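Local coordinates for protein AlyGC mutant - R241A (Glaciecola chathamensis S18K6, PDB 5GKQ) that probably cleaves alginate by beta-elimination, as a lyase of polysaccharide lyase family 6, here as a point mutant, at residues A[118-123]-A[567-572]; A[144-149]-A[178-183]. All coordinates share one frame; numbering follows the deposited sequence.

Interaction 1: A[118-123]-A[567-572]; sequences EKFEQD and GNRSFA. With BEM (beta-D-mannopyranuronic acid), chain C.
Phe120 and Arg569 meet through carbon. Arg569 CD meets the Phe120 ring obliquely, 3.4 Å from Phe120 CE2. The two side chains cross at about a right angle. The guanidinium plane is turned 68° from the ring, so the two groups do not stack flat. A bend at chi2 (-64°) turns the Arg569 chain toward the ring while its charged end runs on to Glu595 and Asp597, with which it forms salt bridges. Replacing Arg569 by alanine would probably cost Glu595 and Asp597 this cation and take away the CD that rests against the Phe120 ring.

The Lys119 contacts are van der Waals ones. Lys119 crosses Phe571 at about a right angle, and its NZ lies 3.4 Å from Phe571 CB. Its CD is 3.5 Å from Arg569 O. CG of Lys119 stands anti to the backbone N (chi1 -164°), which sends the chain across to residues 569-571.

Each segment contains a turn. Glu118 to Glu121 form a type I turn and Gly567 to Ser570 a type II turn. Gly567 O accepts from both Ser570 N and Ser570 OG. Gln122 reaches the mannuronate, where NE2 makes a weak bond of 3.4 Å to BEM O6A.

The contact joins the loop between strands 105-112 and 124-128 to the loop between strands 564-565 and 572-578, which belong to separate parallel-stranded stacks.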
ATOM      1  N   GLU A 118      -7.628   9.940   2.438  1.00 41.73           N
ATOM      2  CA  GLU A 118      -7.736   8.838   1.491  1.00 46.98           C
ATOM      3  C   GLU A 118      -8.268   9.403   0.182  1.00 43.59           C
ATOM      4  O   GLU A 118      -9.468   9.641   0.031  1.00 43.63           O
ATOM      5  CB  GLU A 118      -8.598   7.709   2.044  1.00 48.20           C
ATOM      6  CG  GLU A 118      -7.715   6.566   2.499  1.00 52.85           C
ATOM      7  CD  GLU A 118      -8.396   5.587   3.408  1.00 61.67           C
ATOM      8  OE1 GLU A 118      -9.609   5.744   3.675  1.00 64.70           O
ATOM      9  OE2 GLU A 118      -7.701   4.645   3.846  1.00 65.23           O
ATOM     10  N   LYS A 119      -7.345   9.613  -0.754  1.00 41.76           N
ATOM     11  CA  LYS A 119      -7.571  10.190  -2.074  1.00 41.87           C
ATOM     12  C   LYS A 119      -8.918   9.873  -2.706  1.00 42.54           C
ATOM     13  O   LYS A 119      -9.482  10.727  -3.396  1.00 42.85           O
ATOM     14  CB  LYS A 119      -6.460   9.725  -3.011  1.00 43.41           C
ATOM     15  CG  LYS A 119      -6.311  10.513  -4.304  1.00 42.17           C
ATOM     16  CD  LYS A 119      -5.061  10.077  -5.059  1.00 41.11           C
ATOM     17  CE  LYS A 119      -4.444  11.237  -5.811  1.00 43.86           C
ATOM     18  NZ  LYS A 119      -2.974  11.078  -5.920  1.00 39.82           N
ATOM     19  N   PHE A 120      -9.455   8.668  -2.503  1.00 41.37           N
ATOM     20  CA  PHE A 120     -10.684   8.300  -3.200  1.00 42.76           C
ATOM     21  C   PHE A 120     -11.850   8.007  -2.264  1.00 47.46           C
ATOM     22  O   PHE A 120     -12.806   7.334  -2.666  1.00 48.82           O
ATOM     23  CB  PHE A 120     -10.428   7.138  -4.161  1.00 45.04           C
ATOM     24  CG  PHE A 120      -9.599   7.544  -5.342  1.00 42.81           C
ATOM     25  CD1 PHE A 120     -10.195   8.111  -6.454  1.00 40.82           C
ATOM     26  CD2 PHE A 120      -8.222   7.437  -5.308  1.00 39.31           C
ATOM     27  CE1 PHE A 120      -9.438   8.526  -7.517  1.00 38.18           C
ATOM     28  CE2 PHE A 120      -7.464   7.855  -6.365  1.00 39.46           C
ATOM     29  CZ  PHE A 120      -8.068   8.400  -7.469  1.00 40.20           C
ATOM     30  N   GLU A 121     -11.801   8.518  -1.038  1.00 43.81           N
ATOM     31  CA  GLU A 121     -13.015   8.860  -0.313  1.00 49.04           C
ATOM     32  C   GLU A 121     -13.471  10.223  -0.814  1.00 44.75           C
ATOM     33  O   GLU A 121     -12.753  11.216  -0.656  1.00 42.86           O
ATOM     34  CB  GLU A 121     -12.763   8.897   1.193  1.00 51.98           C
ATOM     35  CG  GLU A 121     -12.346   7.582   1.810  1.00 54.67           C
ATOM     36  CD  GLU A 121     -13.505   6.622   1.965  1.00 61.05           C
ATOM     37  OE1 GLU A 121     -14.640   7.087   2.235  1.00 58.18           O
ATOM     38  OE2 GLU A 121     -13.275   5.404   1.808  1.00 65.96           O
ATOM     39  N   GLN A 122     -14.638  10.284  -1.440  1.00 42.79           N
ATOM     40  CA  GLN A 122     -15.072  11.515  -2.086  1.00 40.43           C
ATOM     41  C   GLN A 122     -15.799  12.437  -1.109  1.00 40.73           C
ATOM     42  O   GLN A 122     -16.706  12.005  -0.396  1.00 40.66           O
ATOM     43  CB  GLN A 122     -15.978  11.210  -3.274  1.00 40.76           C
ATOM     44  CG  GLN A 122     -16.408  12.460  -4.005  1.00 41.74           C
ATOM     45  CD  GLN A 122     -17.279  12.173  -5.203  1.00 44.40           C
ATOM     46  OE1 GLN A 122     -17.317  11.055  -5.705  1.00 46.69           O
ATOM     47  NE2 GLN A 122     -17.980  13.188  -5.671  1.00 51.39           N
ATOM     48  N   ASP A 123     -15.398  13.706  -1.090  1.00 38.66           N
ATOM     49  CA  ASP A 123     -16.186  14.768  -0.491  1.00 38.69           C
ATOM     50  C   ASP A 123     -16.091  15.998  -1.373  1.00 39.61           C
ATOM     51  O   ASP A 123     -15.238  16.092  -2.256  1.00 41.58           O
ATOM     52  CB  ASP A 123     -15.729  15.124   0.930  1.00 37.27           C
ATOM     53  CG  ASP A 123     -14.288  15.613   0.986  1.00 40.29           C
ATOM     54  OD1 ASP A 123     -13.730  16.052  -0.041  1.00 39.88           O
ATOM     55  OD2 ASP A 123     -13.705  15.560   2.082  1.00 37.26           O
ATOM     56  N   GLY A 567       3.606   3.526  -4.752  1.00 32.90           N
ATOM     57  CA  GLY A 567       2.632   2.968  -3.847  1.00 31.86           C
ATOM     58  C   GLY A 567       1.229   3.203  -4.351  1.00 31.91           C
ATOM     59  O   GLY A 567       0.976   4.128  -5.105  1.00 32.91           O
ATOM     60  N   ASN A 568       0.312   2.349  -3.922  1.00 32.41           N
ATOM     61  CA  ASN A 568      -1.052   2.415  -4.415  1.00 35.62           C
ATOM     62  C   ASN A 568      -1.643   3.801  -4.220  1.00 37.50           C
ATOM     63  O   ASN A 568      -1.469   4.430  -3.174  1.00 39.95           O
ATOM     64  CB  ASN A 568      -1.921   1.376  -3.713  1.00 39.71           C
ATOM     65  CG  ASN A 568      -1.588  -0.030  -4.130  1.00 45.43           C
ATOM     66  OD1 ASN A 568      -0.856  -0.731  -3.446  1.00 53.40           O
ATOM     67  ND2 ASN A 568      -2.107  -0.444  -5.277  1.00 47.78           N
ATOM     68  N   ARG A 569      -2.330   4.286  -5.247  1.00 39.22           N
ATOM     69  CA  ARG A 569      -3.015   5.570  -5.199  1.00 37.24           C
ATOM     70  C   ARG A 569      -2.058   6.740  -5.015  1.00 32.64           C
ATOM     71  O   ARG A 569      -2.475   7.818  -4.602  1.00 41.30           O
ATOM     72  CB  ARG A 569      -4.080   5.578  -4.104  1.00 35.83           C
ATOM     73  CG  ARG A 569      -5.170   4.562  -4.354  1.00 34.73           C
ATOM     74  CD  ARG A 569      -5.876   4.974  -5.612  1.00 42.83           C
ATOM     75  NE  ARG A 569      -6.447   3.895  -6.419  1.00 47.49           N
ATOM     76  CZ  ARG A 569      -7.580   3.270  -6.129  1.00 48.22           C
ATOM     77  NH1 ARG A 569      -8.240   3.583  -5.021  1.00 51.29           N
ATOM     78  NH2 ARG A 569      -8.042   2.327  -6.932  1.00 48.77           N
ATOM     79  N   SER A 570      -0.783   6.560  -5.320  1.00 34.96           N
ATOM     80  CA  SER A 570       0.163   7.660  -5.315  1.00 32.76           C
ATOM     81  C   SER A 570       0.250   8.285  -6.696  1.00 34.33           C
ATOM     82  O   SER A 570      -0.272   7.764  -7.682  1.00 31.70           O
ATOM     83  CB  SER A 570       1.544   7.194  -4.869  1.00 34.16           C
ATOM     84  OG  SER A 570       2.145   6.359  -5.839  1.00 34.67           O
ATOM     85  N   PHE A 571       0.915   9.426  -6.767  1.00 33.94           N
ATOM     86  CA  PHE A 571       0.893  10.169  -8.015  1.00 31.72           C
ATOM     87  C   PHE A 571       2.130  11.035  -8.114  1.00 31.46           C
ATOM     88  O   PHE A 571       2.338  11.921  -7.284  1.00 32.36           O
ATOM     89  CB  PHE A 571      -0.355  11.024  -8.132  1.00 28.10           C
ATOM     90  CG  PHE A 571      -0.536  11.602  -9.499  1.00 31.00           C
ATOM     91  CD1 PHE A 571      -1.110  10.851 -10.505  1.00 26.80           C
ATOM     92  CD2 PHE A 571      -0.074  12.869  -9.792  1.00 29.19           C
ATOM     93  CE1 PHE A 571      -1.242  11.365 -11.759  1.00 29.43           C
ATOM     94  CE2 PHE A 571      -0.203  13.381 -11.043  1.00 26.70           C
ATOM     95  CZ  PHE A 571      -0.787  12.630 -12.032  1.00 29.23           C
ATOM     96  N   ALA A 572       2.917  10.821  -9.153  1.00 31.78           N
ATOM     97  CA  ALA A 572       4.089  11.642  -9.390  1.00 31.51           C
ATOM     98  C   ALA A 572       3.694  12.774 -10.319  1.00 31.16           C
ATOM     99  O   ALA A 572       3.152  12.526 -11.401  1.00 35.06           O
ATOM    100  CB  ALA A 572       5.226  10.818  -9.989  1.00 29.49           C
TER
HETATM  101  C1  BEM C   1     -25.033  12.048  -6.521  1.00 80.23           C
HETATM  102  C2  BEM C   1     -25.530  11.867  -7.943  1.00 77.95           C
HETATM  103  O2  BEM C   1     -26.174  13.053  -8.379  1.00 77.37           O
HETATM  104  C3  BEM C   1     -24.369  11.501  -8.856  1.00 79.51           C
HETATM  105  O3  BEM C   1     -24.680  11.625 -10.234  1.00 82.77           O
HETATM  106  C4  BEM C   1     -23.181  12.393  -8.662  1.00 85.34           C
HETATM  107  O4  BEM C   1     -22.127  11.705  -9.312  1.00 85.66           O
HETATM  108  C5  BEM C   1     -22.851  12.485  -7.192  1.00 82.38           C
HETATM  109  O5  BEM C   1     -23.984  13.007  -6.511  1.00 80.63           O
HETATM  110  C6  BEM C   1     -21.565  13.250  -7.087  1.00 75.85           C
HETATM  111  O6B BEM C   1     -21.474  14.326  -6.456  1.00 71.02           O
HETATM  112  O6A BEM C   1     -20.641  12.815  -7.796  1.00 71.02           O
HETATM  113  O1  BEM C   1     -26.135  12.442  -5.706  1.00 78.94           O

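Interaction 2: A[144-149]-A[178-183]; sequences RNKGVT and GSNGGE
Ser179 faces the aliphatic part of Lys146, with OG 4.5 Å from Lys146 CD. Its OG donates to Asn180 O at 2.8 Å, a bond within the 178-183 segment. Asn180 O also lies 3.7 Å from Lys146 NZ. Lys146 leaves its backbone with CG anti to N (chi1 -174°), and later bends at chi3 and chi4 bring the amine past Asn180. The side chain of Asn180 belongs to the glycan pocket and touches a bound mannuronate. Its OD1 is hydrogen-bonded to Ser632, in the C-terminal half of the chain.

Gly181 O takes the bond from Gly147 N at 2.7 Å, nearly straight at 170°. Gly181 has a positive phi (96°), a conformation that suits glycine. The touching parts, 146-149 and 179-183, run 12° apart. They lie on successive turns of a right-handed parallel beta-helix, the fold of the pectate lyase-like clan, just ahead of the adjacent strands 150-152 and 185-188.

Gly182 N, like Gly181 N, is bonded to Glu212. Glu183 O accepts from Thr149 N at 3.1 Å, with the donor tilted 29° from the carbonyl plane. The same oxygen receives a CA-H...O contact from Val148. Val148 CG2 also packs on Glu183 CB at 3.8 Å. The Glu183 chain bends at chi2, and its side chain comes to about 3 Å from the bound calcium ion.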
ATOM      1  N   ARG A 144      -7.065  17.690  -2.424  1.00 33.04           N
ATOM      2  CA  ARG A 144      -6.209  16.657  -2.985  1.00 29.60           C
ATOM      3  C   ARG A 144      -6.918  15.320  -3.121  1.00 35.82           C
ATOM      4  O   ARG A 144      -6.274  14.294  -3.332  1.00 39.54           O
ATOM      5  CB  ARG A 144      -4.955  16.523  -2.125  1.00 31.54           C
ATOM      6  CG  ARG A 144      -4.117  17.760  -2.209  1.00 31.36           C
ATOM      7  CD  ARG A 144      -3.105  17.842  -1.123  1.00 33.43           C
ATOM      8  NE  ARG A 144      -2.632  19.214  -1.036  1.00 41.19           N
ATOM      9  CZ  ARG A 144      -1.652  19.710  -1.773  1.00 38.90           C
ATOM     10  NH1 ARG A 144      -1.018  18.933  -2.624  1.00 40.16           N
ATOM     11  NH2 ARG A 144      -1.295  20.972  -1.640  1.00 43.43           N
ATOM     12  N   ASN A 145      -8.239  15.319  -3.042  1.00 37.21           N
ATOM     13  CA  ASN A 145      -9.012  14.097  -3.042  1.00 36.14           C
ATOM     14  C   ASN A 145     -10.169  14.246  -4.011  1.00 39.04           C
ATOM     15  O   ASN A 145     -10.488  15.343  -4.478  1.00 34.76           O
ATOM     16  CB  ASN A 145      -9.529  13.758  -1.638  1.00 38.20           C
ATOM     17  CG  ASN A 145     -10.778  14.532  -1.273  1.00 38.80           C
ATOM     18  OD1 ASN A 145     -10.855  15.748  -1.462  1.00 36.74           O
ATOM     19  ND2 ASN A 145     -11.775  13.825  -0.761  1.00 37.31           N
ATOM     20  N   LYS A 146     -10.801  13.119  -4.302  1.00 38.31           N
ATOM     21  CA  LYS A 146     -11.814  13.099  -5.338  1.00 35.31           C
ATOM     22  C   LYS A 146     -13.046  13.858  -4.875  1.00 37.13           C
ATOM     23  O   LYS A 146     -13.464  13.751  -3.726  1.00 40.97           O
ATOM     24  CB  LYS A 146     -12.163  11.656  -5.701  1.00 38.18           C
ATOM     25  CG  LYS A 146     -13.098  11.521  -6.878  1.00 39.39           C
ATOM     26  CD  LYS A 146     -13.167  10.098  -7.354  1.00 39.71           C
ATOM     27  CE  LYS A 146     -14.590   9.707  -7.646  1.00 39.15           C
ATOM     28  NZ  LYS A 146     -14.795   9.527  -9.083  1.00 46.21           N
ATOM     29  N   GLY A 147     -13.624  14.633  -5.779  1.00 37.04           N
ATOM     30  CA  GLY A 147     -14.808  15.390  -5.455  1.00 31.03           C
ATOM     31  C   GLY A 147     -14.644  16.836  -5.856  1.00 33.15           C
ATOM     32  O   GLY A 147     -13.611  17.456  -5.578  1.00 32.32           O
ATOM     33  N   VAL A 148     -15.658  17.371  -6.537  1.00 31.91           N
ATOM     34  CA  VAL A 148     -15.651  18.771  -6.925  1.00 28.81           C
ATOM     35  C   VAL A 148     -15.466  19.640  -5.691  1.00 33.25           C
ATOM     36  O   VAL A 148     -16.015  19.350  -4.624  1.00 36.60           O
ATOM     37  CB  VAL A 148     -16.952  19.107  -7.667  1.00 30.63           C
ATOM     38  CG1 VAL A 148     -18.141  18.898  -6.771  1.00 32.90           C
ATOM     39  CG2 VAL A 148     -16.927  20.510  -8.163  1.00 33.89           C
ATOM     40  N   THR A 149     -14.652  20.695  -5.823  1.00 34.57           N
ATOM     41  CA  THR A 149     -14.386  21.583  -4.695  1.00 31.80           C
ATOM     42  C   THR A 149     -15.670  22.267  -4.232  1.00 31.82           C
ATOM     43  O   THR A 149     -15.976  22.286  -3.040  1.00 32.36           O
ATOM     44  CB  THR A 149     -13.327  22.633  -5.058  1.00 32.67           C
ATOM     45  OG1 THR A 149     -12.204  22.021  -5.694  1.00 32.76           O
ATOM     46  CG2 THR A 149     -12.836  23.322  -3.806  1.00 27.01           C
ATOM     47  N   GLY A 178      -5.182  12.930 -11.019  1.00 32.51           N
ATOM     48  CA  GLY A 178      -4.851  11.654 -11.627  1.00 32.92           C
ATOM     49  C   GLY A 178      -6.065  10.781 -11.840  1.00 33.22           C
ATOM     50  O   GLY A 178      -5.956   9.551 -11.818  1.00 34.68           O
ATOM     51  N   SER A 179      -7.229  11.392 -12.019  1.00 35.11           N
ATOM     52  CA  SER A 179      -8.489  10.674 -12.063  1.00 32.29           C
ATOM     53  C   SER A 179      -9.585  11.643 -12.457  1.00 35.71           C
ATOM     54  O   SER A 179      -9.389  12.854 -12.542  1.00 34.26           O
ATOM     55  CB  SER A 179      -8.831  10.035 -10.725  1.00 33.38           C
ATOM     56  OG  SER A 179     -10.207   9.741 -10.670  1.00 35.87           O
ATOM     57  N   ASN A 180     -10.740  11.064 -12.727  1.00 41.18           N
ATOM     58  CA  ASN A 180     -11.984  11.779 -12.916  1.00 36.47           C
ATOM     59  C   ASN A 180     -12.455  12.315 -11.573  1.00 36.61           C
ATOM     60  O   ASN A 180     -12.235  11.700 -10.537  1.00 39.88           O
ATOM     61  CB  ASN A 180     -12.996  10.805 -13.518  1.00 40.41           C
ATOM     62  CG  ASN A 180     -14.345  11.398 -13.733  1.00 52.37           C
ATOM     63  OD1 ASN A 180     -14.506  12.339 -14.511  1.00 55.43           O
ATOM     64  ND2 ASN A 180     -15.353  10.816 -13.085  1.00 56.77           N
ATOM     65  N   GLY A 181     -13.084  13.483 -11.587  1.00 39.20           N
ATOM     66  CA  GLY A 181     -13.681  14.015 -10.374  1.00 38.88           C
ATOM     67  C   GLY A 181     -12.839  15.002  -9.588  1.00 35.30           C
ATOM     68  O   GLY A 181     -12.801  14.956  -8.359  1.00 36.86           O
ATOM     69  N   GLY A 182     -12.160  15.903 -10.280  1.00 35.48           N
ATOM     70  CA  GLY A 182     -11.360  16.903  -9.614  1.00 32.04           C
ATOM     71  C   GLY A 182     -11.710  18.270 -10.138  1.00 36.35           C
ATOM     72  O   GLY A 182     -10.850  19.141 -10.283  1.00 39.83           O
ATOM     73  N   GLU A 183     -12.987  18.456 -10.445  1.00 33.57           N
ATOM     74  CA  GLU A 183     -13.464  19.753 -10.883  1.00 33.75           C
ATOM     75  C   GLU A 183     -13.336  20.780  -9.757  1.00 35.50           C
ATOM     76  O   GLU A 183     -13.303  20.448  -8.570  1.00 35.83           O
ATOM     77  CB  GLU A 183     -14.920  19.665 -11.335  1.00 32.91           C
ATOM     78  CG  GLU A 183     -15.209  18.589 -12.346  1.00 36.13           C
ATOM     79  CD  GLU A 183     -15.759  17.332 -11.711  1.00 40.67           C
ATOM     80  OE1 GLU A 183     -15.354  16.985 -10.582  1.00 38.79           O
ATOM     81  OE2 GLU A 183     -16.612  16.691 -12.345  1.00 48.65           O
TER

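Overall arrangement
The centres of the two interactions lie 10 Å apart. Along the chain the order is 118-123, 144-149, 178-183 and then 567-572, so interaction 2 falls wholly within the span that interaction 1 bridges. The first three segments are loops leading into neighbouring strands 124-128, 150-152 and 185-188 of the N-terminal beta-helix. Segment 567-572 belongs to the C-terminal one. The interactions touch directly: Lys119 O probably bonds to Lys146 N, Glu121 O to Asn145 ND2, and Phe120 packs on Ser179. Interaction 1 therefore joins the two halves of the chain beside the glycan pocket, to which it contributes Gln122. Interaction 2 contributes Asn180 and lies nearer the calcium ion.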